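Local atomic coordinates of diaminopimelate decarboxylase (Phaeodactylum tricornutum, PDB entry 7JPJ), a protein that probably catalyses the pyridoxal 5'-phosphate-dependent decarboxylation of diaminopimelate, the step that yields lysine, and works as a dimer. Residues A[143-148]-A[199-204]. Numbering follows the deposited sequence.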
loop_
_atom_site.group_PDB
_atom_site.type_symbol
_atom_site.label_atom_id
_atom_site.label_comp_id
_atom_site.label_asym_id
_atom_site.label_seq_id
_atom_site.Cartn_x
_atom_site.Cartn_y
_atom_site.Cartn_z
ATOM N N GLY A 143 -23.378 -11.218 -18.066
ATOM C CA GLY A 143 -23.831 -10.121 -17.244
ATOM C C GLY A 143 -23.310 -8.794 -17.765
ATOM O O GLY A 143 -22.326 -8.737 -18.498
ATOM N N VAL A 144 -23.994 -7.719 -17.381
ATOM C CA VAL A 144 -23.662 -6.365 -17.815
ATOM C C VAL A 144 -23.666 -5.454 -16.595
ATOM O O VAL A 144 -24.707 -5.285 -15.950
ATOM C CB VAL A 144 -24.648 -5.840 -18.874
ATOM C CG1 VAL A 144 -24.221 -4.468 -19.363
ATOM C CG2 VAL A 144 -24.749 -6.809 -20.040
ATOM N N ARG A 145 -22.514 -4.861 -16.284
ATOM C CA ARG A 145 -22.435 -3.868 -15.221
ATOM C C ARG A 145 -22.674 -2.478 -15.796
ATOM O O ARG A 145 -22.029 -2.081 -16.772
ATOM C CB ARG A 145 -21.087 -3.907 -14.499
ATOM C CG ARG A 145 -20.942 -2.756 -13.510
ATOM C CD ARG A 145 -19.870 -2.983 -12.461
ATOM N NE ARG A 145 -19.745 -1.817 -11.588
ATOM C CZ ARG A 145 -19.011 -1.780 -10.480
ATOM N NH1 ARG A 145 -18.328 -2.851 -10.100
ATOM N NH2 ARG A 145 -18.960 -0.672 -9.752
ATOM N N VAL A 146 -23.593 -1.738 -15.182
ATOM C CA VAL A 146 -24.016 -0.431 -15.671
ATOM C C VAL A 146 -23.539 0.644 -14.707
ATOM O O VAL A 146 -23.640 0.488 -13.484
ATOM C CB VAL A 146 -25.548 -0.367 -15.838
ATOM C CG1 VAL A 146 -25.980 1.005 -16.339
ATOM C CG2 VAL A 146 -26.030 -1.463 -16.773
ATOM N N ASN A 147 -23.000 1.731 -15.262
ATOM C CA ASN A 147 -22.821 2.968 -14.514
ATOM C C ASN A 147 -24.118 3.755 -14.629
ATOM O O ASN A 147 -24.384 4.358 -15.677
ATOM C CB ASN A 147 -21.636 3.778 -15.045
ATOM C CG ASN A 147 -21.341 5.019 -14.208
ATOM O OD1 ASN A 147 -22.166 5.464 -13.412
ATOM N ND2 ASN A 147 -20.154 5.584 -14.394
ATOM N N PRO A 148 -24.946 3.782 -13.579
ATOM C CA PRO A 148 -26.288 4.375 -13.699
ATOM C C PRO A 148 -26.296 5.873 -13.945
ATOM O O PRO A 148 -27.380 6.446 -14.101
ATOM C CB PRO A 148 -26.939 4.049 -12.343
ATOM C CG PRO A 148 -26.078 2.985 -11.731
ATOM C CD PRO A 148 -24.697 3.253 -12.230
ATOM N N ARG A 199 -28.286 -10.890 -16.688
ATOM C CA ARG A 199 -28.017 -10.323 -15.375
ATOM C C ARG A 199 -27.470 -8.910 -15.522
ATOM O O ARG A 199 -26.616 -8.652 -16.373
ATOM C CB ARG A 199 -27.032 -11.209 -14.601
ATOM C CG ARG A 199 -26.455 -10.595 -13.342
ATOM C CD ARG A 199 -25.468 -11.548 -12.677
ATOM N NE ARG A 199 -24.321 -11.843 -13.535
ATOM C CZ ARG A 199 -24.179 -12.961 -14.243
ATOM N NH1 ARG A 199 -25.116 -13.899 -14.199
ATOM N NH2 ARG A 199 -23.102 -13.139 -14.997
ATOM N N ILE A 200 -27.975 -8.004 -14.688
ATOM C CA ILE A 200 -27.500 -6.629 -14.605
ATOM C C ILE A 200 -26.753 -6.467 -13.289
ATOM O O ILE A 200 -27.151 -7.037 -12.266
ATOM C CB ILE A 200 -28.662 -5.619 -14.714
ATOM C CG1 ILE A 200 -29.377 -5.769 -16.059
ATOM C CG2 ILE A 200 -28.164 -4.190 -14.553
ATOM C CD1 ILE A 200 -28.534 -5.356 -17.251
ATOM N N HIS A 201 -25.664 -5.703 -13.319
ATOM C CA HIS A 201 -24.807 -5.493 -12.159
ATOM C C HIS A 201 -24.670 -4.001 -11.894
ATOM O O HIS A 201 -24.366 -3.229 -12.807
ATOM C CB HIS A 201 -23.426 -6.122 -12.378
ATOM C CG HIS A 201 -22.578 -6.173 -11.144
ATOM N ND1 HIS A 201 -23.052 -5.830 -9.897
ATOM C CD2 HIS A 201 -21.283 -6.530 -10.968
ATOM C CE1 HIS A 201 -22.087 -5.971 -9.006
ATOM N NE2 HIS A 201 -21.004 -6.397 -9.630
ATOM N N THR A 202 -24.892 -3.604 -10.647
ATOM C CA THR A 202 -24.731 -2.223 -10.224
ATOM C C THR A 202 -23.958 -2.205 -8.912
ATOM O O THR A 202 -23.859 -3.216 -8.212
ATOM C CB THR A 202 -26.091 -1.527 -10.056
ATOM O OG1 THR A 202 -25.903 -0.111 -9.968
ATOM C CG2 THR A 202 -26.768 -2.003 -8.788
ATOM N N HIS A 203 -23.396 -1.044 -8.584
ATOM C CA HIS A 203 -22.616 -0.900 -7.361
ATOM C C HIS A 203 -22.476 0.571 -6.992
ATOM O O HIS A 203 -21.412 1.167 -7.190
ATOM C CB HIS A 203 -21.237 -1.545 -7.524
ATOM C CG HIS A 203 -20.415 -1.557 -6.271
ATOM N ND1 HIS A 203 -20.715 -2.355 -5.189
ATOM C CD2 HIS A 203 -19.298 -0.869 -5.931
ATOM C CE1 HIS A 203 -19.822 -2.158 -4.236
ATOM N NE2 HIS A 203 -18.952 -1.260 -4.661
ATOM N N ILE A 204 -23.545 1.168 -6.467
ATOM C CA ILE A 204 -23.533 2.585 -6.115
ATOM C C ILE A 204 -24.162 2.796 -4.744
ATOM O O ILE A 204 -24.499 3.926 -4.376
ATOM C CB ILE A 204 -24.261 3.432 -7.176
ATOM C CG1 ILE A 204 -25.729 3.009 -7.274
ATOM C CG2 ILE A 204 -23.563 3.334 -8.524
ATOM C CD1 ILE A 204 -26.625 4.057 -7.898
#
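Arg145 runs out past His201 to His203, CG anti to the backbone N (chi1 173°) and the extended chain carrying the guanidinium forward at a slant to the strand. Its CB lies 3.9 Å from CB of His201, and CD nears the imidazole at CD2, guanidinium and ring planes being 53° apart. CB of His203 sits over one face of the guanidinium, toward its rim, 3.3 Å from NH2. The His203 ring, its plane 65° from the guanidinium, keeps CD2 near NH2 and hydrogen-bonds through ND1 to Gly237 N, while His201 ND1 hydrogen-bonds to Asn234 O. Strands 141-147 and 196-201 are parallel neighbours in the TIM-type barrel of the pyridoxal-binding domain, and His203 lies near Lys60, the predicted attachment lysine, which carries no cofactor here. An alanine at Arg145 would probably leave CB of His203 without the guanidinium against it and open a gap beside the His201 ring. Backbone hydrogen bonds join Val144 N to Arg199 O, His201 N to Val144 O (2.8 Å) and Val146 N to His201 O (2.9 Å). Opposite Arg145, CG2 of Val146 meets CG2 of Ile200 at 4.1 Å. Pro148 packs alongside Ile204, running the opposite way, CD 3.9 Å from CG2.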